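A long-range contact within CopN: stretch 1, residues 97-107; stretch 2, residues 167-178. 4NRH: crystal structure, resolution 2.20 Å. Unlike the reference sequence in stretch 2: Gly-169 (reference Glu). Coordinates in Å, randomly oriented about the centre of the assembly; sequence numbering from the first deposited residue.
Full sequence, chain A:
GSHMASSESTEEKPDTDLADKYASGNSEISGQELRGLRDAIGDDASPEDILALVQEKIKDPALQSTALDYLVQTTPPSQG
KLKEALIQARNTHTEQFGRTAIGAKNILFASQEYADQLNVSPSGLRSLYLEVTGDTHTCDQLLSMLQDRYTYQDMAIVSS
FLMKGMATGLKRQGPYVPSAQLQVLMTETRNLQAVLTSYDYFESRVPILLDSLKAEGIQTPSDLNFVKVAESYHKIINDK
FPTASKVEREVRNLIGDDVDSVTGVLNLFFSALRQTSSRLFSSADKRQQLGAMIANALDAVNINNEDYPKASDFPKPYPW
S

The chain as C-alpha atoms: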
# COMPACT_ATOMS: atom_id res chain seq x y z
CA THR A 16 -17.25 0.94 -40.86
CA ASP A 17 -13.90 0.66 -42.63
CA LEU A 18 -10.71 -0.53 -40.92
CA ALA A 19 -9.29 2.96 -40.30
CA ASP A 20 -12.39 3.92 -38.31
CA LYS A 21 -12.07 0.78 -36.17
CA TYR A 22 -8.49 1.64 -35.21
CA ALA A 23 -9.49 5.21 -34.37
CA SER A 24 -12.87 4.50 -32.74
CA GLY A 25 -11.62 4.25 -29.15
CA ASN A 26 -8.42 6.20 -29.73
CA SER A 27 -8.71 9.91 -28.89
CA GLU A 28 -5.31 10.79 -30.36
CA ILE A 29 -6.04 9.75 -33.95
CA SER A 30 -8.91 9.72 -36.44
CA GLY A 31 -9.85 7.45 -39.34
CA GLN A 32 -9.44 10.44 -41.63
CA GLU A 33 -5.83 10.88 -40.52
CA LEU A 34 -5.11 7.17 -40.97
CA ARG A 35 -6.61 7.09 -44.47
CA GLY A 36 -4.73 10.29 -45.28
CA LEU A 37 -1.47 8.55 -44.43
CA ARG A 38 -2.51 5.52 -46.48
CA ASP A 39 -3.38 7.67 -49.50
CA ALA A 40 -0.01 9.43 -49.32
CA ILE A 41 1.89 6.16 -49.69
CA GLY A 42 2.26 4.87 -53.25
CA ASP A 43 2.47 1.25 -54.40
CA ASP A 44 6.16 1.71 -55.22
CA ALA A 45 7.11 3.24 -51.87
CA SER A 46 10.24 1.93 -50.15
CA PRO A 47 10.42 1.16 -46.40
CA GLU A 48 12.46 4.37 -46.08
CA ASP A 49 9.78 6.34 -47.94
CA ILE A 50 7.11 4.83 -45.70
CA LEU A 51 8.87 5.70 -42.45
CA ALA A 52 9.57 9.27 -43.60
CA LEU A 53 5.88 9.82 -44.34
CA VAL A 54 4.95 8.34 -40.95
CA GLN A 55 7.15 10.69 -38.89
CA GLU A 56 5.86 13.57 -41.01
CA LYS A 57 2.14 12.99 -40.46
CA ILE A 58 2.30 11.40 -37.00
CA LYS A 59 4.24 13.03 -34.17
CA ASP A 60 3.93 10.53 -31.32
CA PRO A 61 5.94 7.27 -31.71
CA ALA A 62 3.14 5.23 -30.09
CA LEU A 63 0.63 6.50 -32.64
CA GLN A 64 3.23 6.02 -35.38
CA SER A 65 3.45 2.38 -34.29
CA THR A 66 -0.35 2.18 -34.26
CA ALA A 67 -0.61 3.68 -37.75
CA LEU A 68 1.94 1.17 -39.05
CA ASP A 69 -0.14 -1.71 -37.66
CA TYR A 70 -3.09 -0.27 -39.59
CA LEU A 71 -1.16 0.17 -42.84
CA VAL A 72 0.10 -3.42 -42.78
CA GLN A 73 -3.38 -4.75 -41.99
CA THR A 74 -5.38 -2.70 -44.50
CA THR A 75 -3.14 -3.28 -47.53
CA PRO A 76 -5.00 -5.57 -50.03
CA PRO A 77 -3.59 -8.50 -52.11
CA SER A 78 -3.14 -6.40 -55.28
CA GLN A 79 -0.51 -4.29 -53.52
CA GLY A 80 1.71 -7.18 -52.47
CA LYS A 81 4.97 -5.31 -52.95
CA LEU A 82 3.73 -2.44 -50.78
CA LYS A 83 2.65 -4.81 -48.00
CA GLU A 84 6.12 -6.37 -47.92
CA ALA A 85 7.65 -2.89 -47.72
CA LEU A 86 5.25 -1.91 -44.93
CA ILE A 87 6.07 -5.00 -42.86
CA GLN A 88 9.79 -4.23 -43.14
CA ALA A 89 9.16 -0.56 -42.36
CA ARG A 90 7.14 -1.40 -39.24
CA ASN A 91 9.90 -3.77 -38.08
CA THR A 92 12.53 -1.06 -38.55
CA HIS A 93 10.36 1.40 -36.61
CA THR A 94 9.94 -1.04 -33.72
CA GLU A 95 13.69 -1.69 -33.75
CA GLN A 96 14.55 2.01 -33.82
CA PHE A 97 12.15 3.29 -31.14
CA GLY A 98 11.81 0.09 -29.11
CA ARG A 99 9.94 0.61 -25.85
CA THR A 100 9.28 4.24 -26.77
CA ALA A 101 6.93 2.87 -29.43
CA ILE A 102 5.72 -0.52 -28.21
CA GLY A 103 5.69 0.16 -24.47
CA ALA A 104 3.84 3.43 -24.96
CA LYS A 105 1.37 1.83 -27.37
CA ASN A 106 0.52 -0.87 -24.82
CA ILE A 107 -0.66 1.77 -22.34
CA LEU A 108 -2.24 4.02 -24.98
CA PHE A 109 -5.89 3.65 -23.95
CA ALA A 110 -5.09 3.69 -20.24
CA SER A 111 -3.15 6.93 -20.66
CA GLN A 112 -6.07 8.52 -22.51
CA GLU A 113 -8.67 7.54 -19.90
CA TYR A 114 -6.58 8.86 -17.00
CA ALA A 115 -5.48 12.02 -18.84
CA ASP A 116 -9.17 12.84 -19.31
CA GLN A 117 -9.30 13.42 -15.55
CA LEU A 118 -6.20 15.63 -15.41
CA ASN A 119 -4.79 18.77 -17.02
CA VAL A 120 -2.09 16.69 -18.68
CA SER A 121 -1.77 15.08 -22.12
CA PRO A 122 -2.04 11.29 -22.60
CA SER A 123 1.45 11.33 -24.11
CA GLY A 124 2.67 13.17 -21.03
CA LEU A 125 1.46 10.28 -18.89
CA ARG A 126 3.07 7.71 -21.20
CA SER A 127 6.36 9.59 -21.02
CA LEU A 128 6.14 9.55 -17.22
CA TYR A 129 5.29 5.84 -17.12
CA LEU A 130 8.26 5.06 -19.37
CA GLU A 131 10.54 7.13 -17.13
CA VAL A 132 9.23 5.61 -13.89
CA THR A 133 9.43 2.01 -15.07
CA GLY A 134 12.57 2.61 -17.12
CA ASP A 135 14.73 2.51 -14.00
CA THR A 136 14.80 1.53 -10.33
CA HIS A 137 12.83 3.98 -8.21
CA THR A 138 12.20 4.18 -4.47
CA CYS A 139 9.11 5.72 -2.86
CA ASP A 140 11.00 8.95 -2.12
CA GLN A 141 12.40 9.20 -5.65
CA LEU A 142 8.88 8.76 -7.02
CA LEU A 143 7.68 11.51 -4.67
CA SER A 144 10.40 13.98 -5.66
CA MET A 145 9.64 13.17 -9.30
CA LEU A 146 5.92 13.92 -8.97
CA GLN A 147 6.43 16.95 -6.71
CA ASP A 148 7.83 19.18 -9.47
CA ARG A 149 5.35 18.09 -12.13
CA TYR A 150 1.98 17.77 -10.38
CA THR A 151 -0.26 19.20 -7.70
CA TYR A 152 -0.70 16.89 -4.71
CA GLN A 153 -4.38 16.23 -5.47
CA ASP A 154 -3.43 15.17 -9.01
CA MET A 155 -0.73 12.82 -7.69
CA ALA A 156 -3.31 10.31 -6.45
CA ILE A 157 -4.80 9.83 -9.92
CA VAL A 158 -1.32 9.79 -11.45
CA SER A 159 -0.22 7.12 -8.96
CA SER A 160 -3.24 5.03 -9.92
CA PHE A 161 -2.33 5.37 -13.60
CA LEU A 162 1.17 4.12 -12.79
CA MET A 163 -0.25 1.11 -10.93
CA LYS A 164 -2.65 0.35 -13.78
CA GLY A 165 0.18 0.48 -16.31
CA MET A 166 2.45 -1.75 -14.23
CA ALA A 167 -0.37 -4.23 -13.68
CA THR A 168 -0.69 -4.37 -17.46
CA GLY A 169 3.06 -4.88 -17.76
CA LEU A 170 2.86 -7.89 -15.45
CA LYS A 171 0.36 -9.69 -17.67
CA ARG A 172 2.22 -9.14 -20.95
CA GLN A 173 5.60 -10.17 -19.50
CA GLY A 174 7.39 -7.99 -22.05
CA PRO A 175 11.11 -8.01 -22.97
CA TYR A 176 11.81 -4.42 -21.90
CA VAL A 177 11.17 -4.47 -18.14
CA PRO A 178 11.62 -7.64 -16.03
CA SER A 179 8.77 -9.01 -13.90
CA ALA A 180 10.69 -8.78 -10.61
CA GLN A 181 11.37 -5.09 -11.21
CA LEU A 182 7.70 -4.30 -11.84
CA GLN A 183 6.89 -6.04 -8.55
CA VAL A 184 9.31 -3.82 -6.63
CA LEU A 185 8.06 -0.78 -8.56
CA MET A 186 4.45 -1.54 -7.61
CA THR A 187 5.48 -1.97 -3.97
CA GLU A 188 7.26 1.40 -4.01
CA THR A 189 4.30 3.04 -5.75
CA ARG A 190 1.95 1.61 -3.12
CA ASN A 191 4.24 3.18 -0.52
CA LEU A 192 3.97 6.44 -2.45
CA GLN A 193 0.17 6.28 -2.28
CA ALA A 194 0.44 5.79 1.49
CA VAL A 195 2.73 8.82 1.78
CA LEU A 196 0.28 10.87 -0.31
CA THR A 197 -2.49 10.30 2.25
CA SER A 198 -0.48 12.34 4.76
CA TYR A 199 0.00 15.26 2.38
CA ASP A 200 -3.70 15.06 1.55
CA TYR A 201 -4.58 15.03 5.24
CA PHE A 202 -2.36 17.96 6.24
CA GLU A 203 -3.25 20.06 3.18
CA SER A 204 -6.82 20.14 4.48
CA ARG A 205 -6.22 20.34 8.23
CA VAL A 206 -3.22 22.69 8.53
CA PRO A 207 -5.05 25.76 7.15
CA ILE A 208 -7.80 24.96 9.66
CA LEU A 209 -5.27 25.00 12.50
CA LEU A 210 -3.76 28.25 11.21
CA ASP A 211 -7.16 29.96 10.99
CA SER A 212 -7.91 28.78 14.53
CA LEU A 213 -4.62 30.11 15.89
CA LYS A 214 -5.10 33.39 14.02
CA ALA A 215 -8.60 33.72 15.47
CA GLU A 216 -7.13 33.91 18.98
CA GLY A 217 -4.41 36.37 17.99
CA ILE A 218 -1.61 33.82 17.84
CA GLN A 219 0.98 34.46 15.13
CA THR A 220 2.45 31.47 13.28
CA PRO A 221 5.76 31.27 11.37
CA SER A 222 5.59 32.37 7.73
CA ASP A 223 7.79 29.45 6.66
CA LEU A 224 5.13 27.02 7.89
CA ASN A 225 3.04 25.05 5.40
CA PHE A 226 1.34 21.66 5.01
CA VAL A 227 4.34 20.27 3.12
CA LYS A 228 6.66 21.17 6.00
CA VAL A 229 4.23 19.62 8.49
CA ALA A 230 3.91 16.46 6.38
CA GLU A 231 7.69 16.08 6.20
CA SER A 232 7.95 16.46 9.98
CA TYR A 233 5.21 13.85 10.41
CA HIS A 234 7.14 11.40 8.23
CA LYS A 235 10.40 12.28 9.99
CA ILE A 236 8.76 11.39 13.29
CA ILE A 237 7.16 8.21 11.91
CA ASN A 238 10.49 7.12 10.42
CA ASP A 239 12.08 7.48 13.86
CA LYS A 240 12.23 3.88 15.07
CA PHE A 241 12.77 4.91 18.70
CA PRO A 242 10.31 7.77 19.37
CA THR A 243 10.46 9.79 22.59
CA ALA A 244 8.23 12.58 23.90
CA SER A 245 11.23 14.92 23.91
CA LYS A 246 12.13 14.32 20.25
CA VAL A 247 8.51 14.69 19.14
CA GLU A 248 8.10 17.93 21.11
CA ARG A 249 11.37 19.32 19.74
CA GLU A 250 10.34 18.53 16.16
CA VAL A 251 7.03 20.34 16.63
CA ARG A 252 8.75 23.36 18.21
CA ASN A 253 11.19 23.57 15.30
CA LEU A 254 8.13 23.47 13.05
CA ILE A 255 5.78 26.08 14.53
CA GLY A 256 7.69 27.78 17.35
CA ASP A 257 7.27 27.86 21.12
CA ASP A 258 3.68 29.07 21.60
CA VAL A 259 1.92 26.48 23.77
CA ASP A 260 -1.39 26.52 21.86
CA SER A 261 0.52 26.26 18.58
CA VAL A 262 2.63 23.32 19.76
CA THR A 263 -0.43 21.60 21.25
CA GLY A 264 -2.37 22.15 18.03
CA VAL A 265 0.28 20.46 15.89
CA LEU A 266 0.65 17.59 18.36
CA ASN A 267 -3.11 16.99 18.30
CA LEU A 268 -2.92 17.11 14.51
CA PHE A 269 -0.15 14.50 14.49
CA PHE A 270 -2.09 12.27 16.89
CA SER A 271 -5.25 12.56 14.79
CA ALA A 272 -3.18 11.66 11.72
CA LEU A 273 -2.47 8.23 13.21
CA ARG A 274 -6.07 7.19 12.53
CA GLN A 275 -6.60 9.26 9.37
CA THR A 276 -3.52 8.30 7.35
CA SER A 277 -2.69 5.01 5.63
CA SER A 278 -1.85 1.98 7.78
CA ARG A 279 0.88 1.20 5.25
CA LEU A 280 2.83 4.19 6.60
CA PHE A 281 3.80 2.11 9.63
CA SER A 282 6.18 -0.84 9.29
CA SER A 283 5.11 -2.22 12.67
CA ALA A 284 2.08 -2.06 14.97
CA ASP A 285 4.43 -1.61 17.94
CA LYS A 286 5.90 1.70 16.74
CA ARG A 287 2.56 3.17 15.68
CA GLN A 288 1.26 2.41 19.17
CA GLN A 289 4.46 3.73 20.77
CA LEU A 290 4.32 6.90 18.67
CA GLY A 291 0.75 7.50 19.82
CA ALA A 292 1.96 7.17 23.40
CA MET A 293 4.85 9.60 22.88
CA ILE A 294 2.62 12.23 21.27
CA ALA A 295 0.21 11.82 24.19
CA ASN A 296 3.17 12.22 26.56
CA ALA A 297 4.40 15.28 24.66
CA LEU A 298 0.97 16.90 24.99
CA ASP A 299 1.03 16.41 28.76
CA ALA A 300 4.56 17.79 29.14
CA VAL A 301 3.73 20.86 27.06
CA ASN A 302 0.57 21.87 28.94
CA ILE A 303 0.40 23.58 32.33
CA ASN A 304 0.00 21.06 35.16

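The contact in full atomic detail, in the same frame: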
# COMPACT_ATOMS: atom_id res chain seq x y z
N PHE A 97 12.74 2.63 -32.30
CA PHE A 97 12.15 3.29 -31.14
C PHE A 97 12.06 2.37 -29.93
O PHE A 97 12.12 2.83 -28.79
CB PHE A 97 10.77 3.83 -31.49
CG PHE A 97 10.80 5.04 -32.39
CD1 PHE A 97 10.95 6.31 -31.85
CD2 PHE A 97 10.67 4.91 -33.76
CE1 PHE A 97 10.98 7.42 -32.67
CE2 PHE A 97 10.70 6.02 -34.58
CZ PHE A 97 10.86 7.28 -34.04
N GLY A 98 11.93 1.07 -30.18
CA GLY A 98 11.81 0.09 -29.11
C GLY A 98 10.65 0.34 -28.17
O GLY A 98 9.50 0.45 -28.59
N ARG A 99 10.96 0.44 -26.88
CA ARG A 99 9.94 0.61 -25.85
C ARG A 99 9.21 1.94 -25.97
O ARG A 99 8.06 2.07 -25.55
CB ARG A 99 10.56 0.48 -24.46
CG ARG A 99 9.54 0.19 -23.37
CD ARG A 99 10.15 0.27 -21.99
NE ARG A 99 9.16 -0.02 -20.97
CZ ARG A 99 9.08 0.60 -19.79
NH1 ARG A 99 9.94 1.56 -19.49
NH2 ARG A 99 8.13 0.26 -18.93
N THR A 100 9.88 2.93 -26.55
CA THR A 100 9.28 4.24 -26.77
C THR A 100 8.05 4.12 -27.67
O THR A 100 7.11 4.91 -27.57
CB THR A 100 10.30 5.22 -27.39
OG1 THR A 100 11.47 5.28 -26.57
CG2 THR A 100 9.70 6.62 -27.51
N ALA A 101 8.06 3.12 -28.55
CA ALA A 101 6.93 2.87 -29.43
C ALA A 101 5.99 1.80 -28.88
O ALA A 101 4.80 2.05 -28.69
CB ALA A 101 7.42 2.47 -30.82
N ILE A 102 6.54 0.62 -28.61
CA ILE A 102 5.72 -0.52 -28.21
C ILE A 102 5.20 -0.41 -26.78
O ILE A 102 4.02 -0.66 -26.52
CB ILE A 102 6.50 -1.84 -28.34
CG1 ILE A 102 7.09 -1.97 -29.75
CG2 ILE A 102 5.60 -3.03 -28.04
CD1 ILE A 102 6.04 -1.97 -30.85
N GLY A 103 6.07 -0.02 -25.86
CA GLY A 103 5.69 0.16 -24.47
C GLY A 103 4.63 1.23 -24.30
O GLY A 103 3.67 1.05 -23.54
N ALA A 104 4.81 2.34 -25.00
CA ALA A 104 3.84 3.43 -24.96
C ALA A 104 2.51 3.02 -25.57
O ALA A 104 1.44 3.36 -25.06
CB ALA A 104 4.40 4.66 -25.67
N LYS A 105 2.57 2.29 -26.68
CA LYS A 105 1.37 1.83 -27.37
C LYS A 105 0.54 0.88 -26.51
O LYS A 105 -0.69 0.87 -26.59
CB LYS A 105 1.75 1.15 -28.70
CG LYS A 105 0.57 0.61 -29.49
CD LYS A 105 1.00 0.15 -30.88
CE LYS A 105 1.91 -1.06 -30.80
NZ LYS A 105 2.31 -1.54 -32.16
N ASN A 106 1.21 0.09 -25.68
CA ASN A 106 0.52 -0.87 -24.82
C ASN A 106 -0.20 -0.24 -23.64
O ASN A 106 -0.98 -0.91 -22.95
CB ASN A 106 1.51 -1.92 -24.31
CG ASN A 106 2.01 -2.83 -25.41
OD1 ASN A 106 1.44 -2.87 -26.51
ND2 ASN A 106 3.09 -3.56 -25.14
N ILE A 107 0.04 1.05 -23.40
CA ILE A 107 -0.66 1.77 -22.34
C ILE A 107 -1.39 2.98 -22.93
O ILE A 107 -1.76 3.91 -22.21
CB ILE A 107 0.30 2.25 -21.24
CG1 ILE A 107 1.36 3.20 -21.82
CG2 ILE A 107 0.96 1.06 -20.56
CD1 ILE A 107 2.12 3.98 -20.77
N ALA A 167 0.46 -3.03 -13.73
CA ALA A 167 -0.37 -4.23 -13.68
C ALA A 167 -0.52 -4.83 -15.07
O ALA A 167 -0.54 -6.05 -15.24
CB ALA A 167 -1.74 -3.91 -13.09
N THR A 168 -0.61 -3.95 -16.07
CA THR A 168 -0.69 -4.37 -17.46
C THR A 168 0.63 -5.00 -17.89
O THR A 168 0.66 -6.01 -18.59
CB THR A 168 -1.03 -3.19 -18.39
OG1 THR A 168 -2.32 -2.67 -18.05
CG2 THR A 168 -1.04 -3.63 -19.85
N GLY A 169 1.73 -4.39 -17.45
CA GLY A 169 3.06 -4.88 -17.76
C GLY A 169 3.35 -6.25 -17.18
O GLY A 169 4.19 -6.98 -17.70
N LEU A 170 2.67 -6.59 -16.09
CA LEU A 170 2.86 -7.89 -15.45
C LEU A 170 2.22 -9.01 -16.26
O LEU A 170 2.76 -10.12 -16.34
CB LEU A 170 2.30 -7.89 -14.03
CG LEU A 170 3.21 -7.39 -12.91
CD1 LEU A 170 2.53 -7.55 -11.56
CD2 LEU A 170 4.54 -8.13 -12.94
N LYS A 171 1.06 -8.72 -16.84
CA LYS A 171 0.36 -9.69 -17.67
C LYS A 171 1.13 -10.02 -18.94
O LYS A 171 1.35 -11.19 -19.26
CB LYS A 171 -1.04 -9.17 -18.03
CG LYS A 171 -2.04 -9.24 -16.90
CD LYS A 171 -3.46 -9.04 -17.40
CE LYS A 171 -3.96 -10.27 -18.14
NZ LYS A 171 -4.14 -11.43 -17.23
N ARG A 172 1.54 -8.98 -19.66
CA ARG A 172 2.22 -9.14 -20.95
C ARG A 172 3.58 -9.81 -20.85
O ARG A 172 4.01 -10.49 -21.78
CB ARG A 172 2.37 -7.78 -21.63
CG ARG A 172 1.05 -7.14 -22.04
CD ARG A 172 1.28 -5.81 -22.75
NE ARG A 172 0.03 -5.24 -23.25
CZ ARG A 172 -0.53 -5.56 -24.41
NH1 ARG A 172 0.06 -6.45 -25.21
NH2 ARG A 172 -1.67 -4.99 -24.79
N GLN A 173 4.26 -9.63 -19.71
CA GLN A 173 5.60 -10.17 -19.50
C GLN A 173 6.55 -9.77 -20.63
O GLN A 173 7.22 -10.63 -21.22
CB GLN A 173 5.57 -11.69 -19.36
CG GLN A 173 4.81 -12.20 -18.15
CD GLN A 173 4.99 -13.69 -17.94
OE1 GLN A 173 4.19 -14.49 -18.42
NE2 GLN A 173 6.05 -14.07 -17.23
N GLY A 174 6.60 -8.48 -20.94
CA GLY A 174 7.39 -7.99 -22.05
C GLY A 174 8.89 -8.20 -21.90
O GLY A 174 9.36 -8.68 -20.86
N PRO A 175 9.65 -7.85 -22.94
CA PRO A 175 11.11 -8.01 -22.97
C PRO A 175 11.86 -6.80 -22.41
O PRO A 175 13.05 -6.90 -22.11
CB PRO A 175 11.41 -8.18 -24.46
CG PRO A 175 10.37 -7.33 -25.12
CD PRO A 175 9.13 -7.44 -24.26
N TYR A 176 11.17 -5.68 -22.27
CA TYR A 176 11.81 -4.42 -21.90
C TYR A 176 12.07 -4.31 -20.39
O TYR A 176 13.18 -4.00 -19.97
CB TYR A 176 10.97 -3.24 -22.37
CG TYR A 176 10.70 -3.26 -23.86
CD1 TYR A 176 11.73 -3.11 -24.78
CD2 TYR A 176 9.41 -3.44 -24.35
CE1 TYR A 176 11.49 -3.14 -26.14
CE2 TYR A 176 9.16 -3.47 -25.71
CZ TYR A 176 10.20 -3.31 -26.60
OH TYR A 176 9.96 -3.34 -27.96
N VAL A 177 11.04 -4.57 -19.59
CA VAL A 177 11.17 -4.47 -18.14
C VAL A 177 10.82 -5.79 -17.46
O VAL A 177 9.72 -6.31 -17.64
CB VAL A 177 10.28 -3.35 -17.56
CG1 VAL A 177 10.36 -3.32 -16.05
CG2 VAL A 177 10.68 -2.00 -18.15
N PRO A 178 11.77 -6.34 -16.69
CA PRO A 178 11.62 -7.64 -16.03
C PRO A 178 10.50 -7.66 -14.99
O PRO A 178 10.20 -6.63 -14.38
CB PRO A 178 12.99 -7.86 -15.36
CG PRO A 178 13.55 -6.49 -15.20
CD PRO A 178 13.08 -5.72 -16.40

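Contact between residues 97-107 and 167-178 of CopN, two segments at least 62 residues apart in sequence wherever they touch. No hydrogen bond crosses between them; the 389 Å² they bury, both sides summed, is held by van der Waals packing, much of it around the ring of Tyr-176. Phe-97 stays out of reach of stretch 2, but its carbonyl O accepts the backbone N of Thr-100 (3.2 Å) and, weakly, Thr-100 OG1 (3.4 Å). Gly-98 leaves helical geometry with positive phi (57°), a conformation that favours glycine. Its O accepts the backbone N atoms of Ala-101 and Ile-102, both at 3.0 Å, and its C lies 3.8 Å from Tyr-176 OH, so the tyrosine hydroxyl packs close to the backbone of the turn. Arg-99 provides the broadest surface on this side. Arg-99 CA is 6.7 Å from Tyr-176 CA, the nearest CA-CA approach of the two stretches, and the CA-to-CB bond of the arginine points sideways. The side chain is extended, with chi1 to chi3 all t, and runs past the tyrosine: CB sits 3.9 Å from the centroid of the Tyr-176 ring, only 15° off the ring normal, a CH-pi contact over the face, while CD comes within 3.6 Å of Tyr-176 CB. Farther out, Val-177 CG2 covers one face of the guanidinium, 3.5 Å from Arg-99 CZ, and NH1 and NH2 are hydrogen-bonded elsewhere in the structure. One helical turn on, the CA-to-CB bond of Ile-102 points toward stretch 2, although the end of its side chain leads away. The inner part of the Ile-102 side chain meets the outer end of the tyrosine, with CG1 3.6 Å from Tyr-176 OH and CB 4.1 Å from Tyr-176 CE2. At Gly-103 the absence of a side chain matters within stretch 1 itself: an ideal CB would lie 2.6 Å from Arg-99 CG and clash with the arginine that covers the ring. Asn-106 opens a second, separate patch against the helix of stretch 2. Its CB lies over one face of the Arg-172 guanidinium, and its ND2 approaches Arg-172 CD at 3.7 Å, a packing contact with an aliphatic carbon. Arg-172 NE is buried here without a polar partner in the model. On the backbone side, Asn-106 O rests 4.1 Å from Thr-168 CG2, one turn earlier in that helix. Ile-107, at the N-cap position of the next helix, turns the end of its side chain away.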